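Local coordinates for peptidase, M20/M25/M40 family (Staphylococcus aureus, PDB 4EWT) that hydrolyses amide bonds as a manganese-binding amidohydrolase of the M20 family, probably cleaving the acyl group from N-acylated amino acids, at the interface of chains A and B and the interface of chains A and C. Sequence-based numbering; all coordinates share one arbitrary frame. Chains: chain A/B/C, Peptidase, M20/M25/M40 family.

Contact 1: the interface of chains A and B. Residues chain A 220-221, 224-225; chain B 220-221, 224-225.
Two glutamine–serine pairs carry the polar part of this helix-to-helix contact between copies of the enzyme, part of a two-fold interface of the deposited assembly that may not be the biological one. The amide NE2 of A:Gln220 gives a hydrogen bond to the hydroxyl OG of B:Ser224 at 2.6 Å, with the acceptor 12° from the amide plane. In the twin, A:Ser224 OG approaches B:Gln220 OE1 in the carbonyl plane, on a lone pair; the 2.4 Å OG–OE1 length is very short and not a sign of unusual strength. The amides are thus modelled in opposite senses, which may reflect assignment of N and O rather than real asymmetry. Each serine hydroxyl sits between its backbone N and carbonyl carbon (chi1 83° in A:Ser224), which turns it towards the opposing amide; its bond back to the backbone O of residue 220 in its own chain is weak.

CB of A:Gln220 meets CB of B:Gln220 at 4.0 Å beside the two-fold axis; further out, the threonine methyls pack against the CG atoms of the opposing glutamines, A:Thr221 CG2 at 3.9 Å from B:Gln220 CG. Beside each polar pair the arginine folds back within its own chain, A:Arg225 NE bonding to A:Ser224 O at 2.9 Å from above the carbonyl plane.

All eight residues belong to the two copies of helix 208-226, whose C-terminal turns cross nearly perpendicularly, judged by lines between CA of residues 220 and 224.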
ATOM      1  N   GLN A 220       3.738   6.023  -5.640  1.00  9.82           N
ATOM      2  CA  GLN A 220       4.951   5.385  -6.161  1.00 10.26           C
ATOM      3  C   GLN A 220       4.730   4.855  -7.580  1.00 11.41           C
ATOM      4  O   GLN A 220       5.696   4.671  -8.312  1.00 11.74           O
ATOM      5  CB  GLN A 220       5.421   4.254  -5.239  1.00 10.04           C
ATOM      6  CG  GLN A 220       5.660   4.718  -3.763  1.00 10.05           C
ATOM      7  CD  GLN A 220       6.376   6.054  -3.675  1.00 11.85           C
ATOM      8  OE1 GLN A 220       5.844   7.019  -3.095  1.00 12.75           O
ATOM      9  NE2 GLN A 220       7.577   6.124  -4.244  1.00 10.46           N
ATOM     10  N   THR A 221       3.463   4.626  -7.959  1.00 10.90           N
ATOM     11  CA  THR A 221       3.143   4.158  -9.302  1.00 11.14           C
ATOM     12  C   THR A 221       3.316   5.212 -10.373  1.00 11.51           C
ATOM     13  O   THR A 221       3.407   4.867 -11.544  1.00 12.27           O
ATOM     14  CB  THR A 221       1.717   3.584  -9.431  1.00 10.89           C
ATOM     15  OG1 THR A 221       0.760   4.590  -9.046  1.00 11.18           O
ATOM     16  CG2 THR A 221       1.554   2.322  -8.581  1.00 10.48           C
ATOM     17  N   SER A 224       6.778   4.504 -11.168  1.00 12.53           N
ATOM     18  CA  SER A 224       7.087   3.088 -11.421  1.00 12.84           C
ATOM     19  C   SER A 224       6.252   2.469 -12.536  1.00 12.66           C
ATOM     20  O   SER A 224       6.613   1.403 -13.060  1.00 13.56           O
ATOM     21  CB  SER A 224       6.940   2.253 -10.134  1.00 12.29           C
ATOM     22  OG  SER A 224       5.583   1.906  -9.936  1.00 11.63           O
ATOM     23  N   ARG A 225       5.163   3.113 -12.904  1.00 11.80           N
ATOM     24  CA  ARG A 225       4.213   2.618 -13.868  1.00 12.78           C
ATOM     25  C   ARG A 225       3.885   3.631 -14.979  1.00 13.03           C
ATOM     26  O   ARG A 225       3.874   3.298 -16.112  1.00 13.23           O
ATOM     27  CB  ARG A 225       2.964   2.048 -13.199  1.00 12.13           C
ATOM     28  CG  ARG A 225       3.149   0.897 -12.304  1.00 11.61           C
ATOM     29  CD  ARG A 225       3.258  -0.360 -13.054  1.00 12.24           C
ATOM     30  NE  ARG A 225       4.579  -0.609 -13.538  1.00 12.82           N
ATOM     31  CZ  ARG A 225       4.946  -1.619 -14.295  1.00 13.19           C
ATOM     32  NH1 ARG A 225       4.101  -2.497 -14.713  1.00 13.49           N
ATOM     33  NH2 ARG A 225       6.166  -1.726 -14.654  1.00 13.62           N
TER
ATOM     34  N   GLN B 220       6.700  -1.381  -6.003  1.00 10.54           N
ATOM     35  CA  GLN B 220       6.734  -0.156  -6.821  1.00 10.63           C
ATOM     36  C   GLN B 220       7.889   0.771  -6.434  1.00 10.84           C
ATOM     37  O   GLN B 220       8.377   1.530  -7.263  1.00 11.36           O
ATOM     38  CB  GLN B 220       5.378   0.584  -6.748  1.00 10.83           C
ATOM     39  CG  GLN B 220       4.181  -0.280  -7.268  1.00 11.25           C
ATOM     40  CD  GLN B 220       4.535  -1.025  -8.550  1.00 13.09           C
ATOM     41  OE1 GLN B 220       4.894  -0.405  -9.539  1.00 13.74           O
ATOM     42  NE2 GLN B 220       4.438  -2.359  -8.531  1.00 10.63           N
ATOM     43  N   THR B 221       8.337   0.677  -5.182  1.00 10.91           N
ATOM     44  CA  THR B 221       9.417   1.501  -4.667  1.00 11.25           C
ATOM     45  C   THR B 221      10.767   1.120  -5.241  1.00 11.49           C
ATOM     46  O   THR B 221      11.713   1.921  -5.190  1.00 11.89           O
ATOM     47  CB  THR B 221       9.519   1.459  -3.105  1.00 11.39           C
ATOM     48  OG1 THR B 221       9.839   0.138  -2.653  1.00 11.33           O
ATOM     49  CG2 THR B 221       8.228   1.937  -2.423  1.00 11.25           C
ATOM     50  N   SER B 224      10.660   3.358  -8.126  1.00 13.46           N
ATOM     51  CA  SER B 224      10.308   4.730  -7.773  1.00 13.39           C
ATOM     52  C   SER B 224      11.242   5.349  -6.717  1.00 13.20           C
ATOM     53  O   SER B 224      11.308   6.577  -6.619  1.00 13.31           O
ATOM     54  CB  SER B 224       8.848   4.851  -7.322  1.00 13.01           C
ATOM     55  OG  SER B 224       8.701   4.477  -5.953  1.00 15.27           O
ATOM     56  N   ARG B 225      11.955   4.513  -5.953  1.00 12.50           N
ATOM     57  CA  ARG B 225      12.855   5.007  -4.877  1.00 13.03           C
ATOM     58  C   ARG B 225      14.284   4.433  -4.907  1.00 13.53           C
ATOM     59  O   ARG B 225      15.233   5.091  -4.478  1.00 14.48           O
ATOM     60  CB  ARG B 225      12.241   4.778  -3.476  1.00 12.92           C
ATOM     61  CG  ARG B 225      10.876   5.521  -3.153  1.00 12.77           C
ATOM     62  CD  ARG B 225      11.082   6.959  -2.713  1.00 13.55           C
ATOM     63  NE  ARG B 225      11.314   7.848  -3.854  1.00 14.34           N
ATOM     64  CZ  ARG B 225      11.534   9.152  -3.775  1.00 14.43           C
ATOM     65  NH1 ARG B 225      11.580   9.748  -2.604  1.00 14.93           N
ATOM     66  NH2 ARG B 225      11.719   9.865  -4.885  1.00 15.32           N
TER

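Contact 2: the interface of chains A and C. Residues chain A 224-225; chain C 202-203, 207, 210, 249.
A:Arg225 lays its guanidinium against C:Pro202 while its tip reaches C:Asp207, and with 88 Å² hidden it dominates the patch, part of a second two-fold interface between copies that may not be the biological one. CB of C:Pro202 stands over the centre of one guanidinium face, 3.4 Å from CZ of A:Arg225. The same CB lies 3.3 Å from the backbone O of A:Arg225, so the proline, with 34 Å² hidden, wedges between the carbonyl and the flat head of one residue. Bends at chi2 and chi3 (chi3 83°) curl the arginine chain round to make this possible, and its internal tie through NE helps to hold the head in place.

C:Asp207 supplies the charged partner. NH1 of A:Arg225 and the carboxylate OD2 form a salt bridge and hydrogen bond of 3.0 Å. OD2 uses its anti lone pair, but the bond is bent, at 137° about the hydrogen, and the two flat groups stand 53° apart, so the pair lacks the flat, two-pronged arrangement. The other oxygen, OD1, accepts the backbone N–H of C:Val210 at 3.1 Å from above the carboxylate plane. This caps the first turn of the helix, positions the carboxylate, and may help to stabilise its negative charge.

C:Asp207 immediately precedes helix 208-226 of chain C, and C:Pro202 opens the 3-10 helix 202-204; the arginine comes from the C-terminal end of helix 208-226 in chain A.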
ATOM      1  N   SER A 224       6.778   4.504 -11.168  1.00 12.53           N
ATOM      2  CA  SER A 224       7.087   3.088 -11.421  1.00 12.84           C
ATOM      3  C   SER A 224       6.252   2.469 -12.536  1.00 12.66           C
ATOM      4  O   SER A 224       6.613   1.403 -13.060  1.00 13.56           O
ATOM      5  CB  SER A 224       6.940   2.253 -10.134  1.00 12.29           C
ATOM      6  OG  SER A 224       5.583   1.906  -9.936  1.00 11.63           O
ATOM      7  N   ARG A 225       5.163   3.113 -12.904  1.00 11.80           N
ATOM      8  CA  ARG A 225       4.213   2.618 -13.868  1.00 12.78           C
ATOM      9  C   ARG A 225       3.885   3.631 -14.979  1.00 13.03           C
ATOM     10  O   ARG A 225       3.874   3.298 -16.112  1.00 13.23           O
ATOM     11  CB  ARG A 225       2.964   2.048 -13.199  1.00 12.13           C
ATOM     12  CG  ARG A 225       3.149   0.897 -12.304  1.00 11.61           C
ATOM     13  CD  ARG A 225       3.258  -0.360 -13.054  1.00 12.24           C
ATOM     14  NE  ARG A 225       4.579  -0.609 -13.538  1.00 12.82           N
ATOM     15  CZ  ARG A 225       4.946  -1.619 -14.295  1.00 13.19           C
ATOM     16  NH1 ARG A 225       4.101  -2.497 -14.713  1.00 13.49           N
ATOM     17  NH2 ARG A 225       6.166  -1.726 -14.654  1.00 13.62           N
TER
ATOM     18  N   PRO C 202       5.497   0.011 -19.415  1.00 21.86           N
ATOM     19  CA  PRO C 202       4.378   0.222 -18.485  1.00 20.61           C
ATOM     20  C   PRO C 202       3.560   1.475 -18.780  1.00 20.89           C
ATOM     21  O   PRO C 202       2.325   1.504 -18.552  1.00 19.50           O
ATOM     22  CB  PRO C 202       5.063   0.366 -17.108  1.00 21.05           C
ATOM     23  CG  PRO C 202       6.528   0.682 -17.403  1.00 23.12           C
ATOM     24  CD  PRO C 202       6.810   0.015 -18.732  1.00 21.76           C
ATOM     25  N   HIS C 203       4.242   2.505 -19.278  1.00 22.11           N
ATOM     26  CA  HIS C 203       3.609   3.788 -19.578  1.00 22.86           C
ATOM     27  C   HIS C 203       2.524   3.695 -20.669  1.00 23.01           C
ATOM     28  O   HIS C 203       1.675   4.596 -20.767  1.00 23.70           O
ATOM     29  CB  HIS C 203       4.671   4.848 -19.954  1.00 23.93           C
ATOM     30  CG  HIS C 203       5.408   4.547 -21.223  1.00 23.97           C
ATOM     31  ND1 HIS C 203       6.219   3.440 -21.364  1.00 24.02           N
ATOM     32  CD2 HIS C 203       5.454   5.204 -22.409  1.00 22.87           C
ATOM     33  CE1 HIS C 203       6.719   3.420 -22.589  1.00 25.51           C
ATOM     34  NE2 HIS C 203       6.275   4.484 -23.239  1.00 25.36           N
ATOM     35  N   ASP C 207      -1.964  -1.203 -15.501  1.00 13.52           N
ATOM     36  CA  ASP C 207      -1.654  -2.504 -14.893  1.00 13.51           C
ATOM     37  C   ASP C 207      -2.787  -2.941 -13.953  1.00 12.38           C
ATOM     38  O   ASP C 207      -2.997  -2.316 -12.891  1.00 12.29           O
ATOM     39  CB  ASP C 207      -0.318  -2.357 -14.132  1.00 14.31           C
ATOM     40  CG  ASP C 207       0.299  -3.664 -13.741  1.00 16.76           C
ATOM     41  OD1 ASP C 207      -0.420  -4.599 -13.333  1.00 18.88           O
ATOM     42  OD2 ASP C 207       1.543  -3.755 -13.803  1.00 20.32           O
ATOM     43  N   VAL C 210      -1.516  -4.465 -10.435  1.00 13.62           N
ATOM     44  CA  VAL C 210      -1.159  -3.375  -9.549  1.00 12.97           C
ATOM     45  C   VAL C 210      -2.408  -2.689  -8.937  1.00 12.39           C
ATOM     46  O   VAL C 210      -2.497  -2.500  -7.715  1.00 12.31           O
ATOM     47  CB  VAL C 210      -0.230  -2.366 -10.269  1.00 13.73           C
ATOM     48  CG1 VAL C 210      -0.215  -0.976  -9.532  1.00 14.04           C
ATOM     49  CG2 VAL C 210       1.197  -2.954 -10.363  1.00 14.95           C
ATOM     50  N   ILE C 249       1.969  -7.006 -19.210  1.00 16.80           N
ATOM     51  CA  ILE C 249       1.132  -6.278 -18.253  1.00 15.55           C
ATOM     52  C   ILE C 249      -0.304  -6.784 -18.412  1.00 14.44           C
ATOM     53  O   ILE C 249      -0.860  -6.770 -19.507  1.00 14.17           O
ATOM     54  CB  ILE C 249       1.271  -4.773 -18.411  1.00 16.30           C
ATOM     55  CG1 ILE C 249       2.668  -4.356 -17.905  1.00 18.08           C
ATOM     56  CG2 ILE C 249       0.142  -4.029 -17.658  1.00 14.40           C
ATOM     57  CD1 ILE C 249       3.186  -3.023 -18.495  1.00 17.11           C
TER

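Contacts 1 and 2 lie about 9 Å apart between the centres of their C-alpha atoms and share A:Ser224 and A:Arg225. The end of one helix, 208-226 of chain A, therefore faces two neighbours: contact 1 pairs it with the same helix end in chain B, whereas contact 2 sets it against the 3-10 helix 202-204 and the loop leading into that helix in chain C. Each interface is two-fold symmetric, and together they join copies of the deposited four-chain assembly. M20 enzymes commonly dimerise, but the coordinates alone do not show which of these interfaces persists in solution.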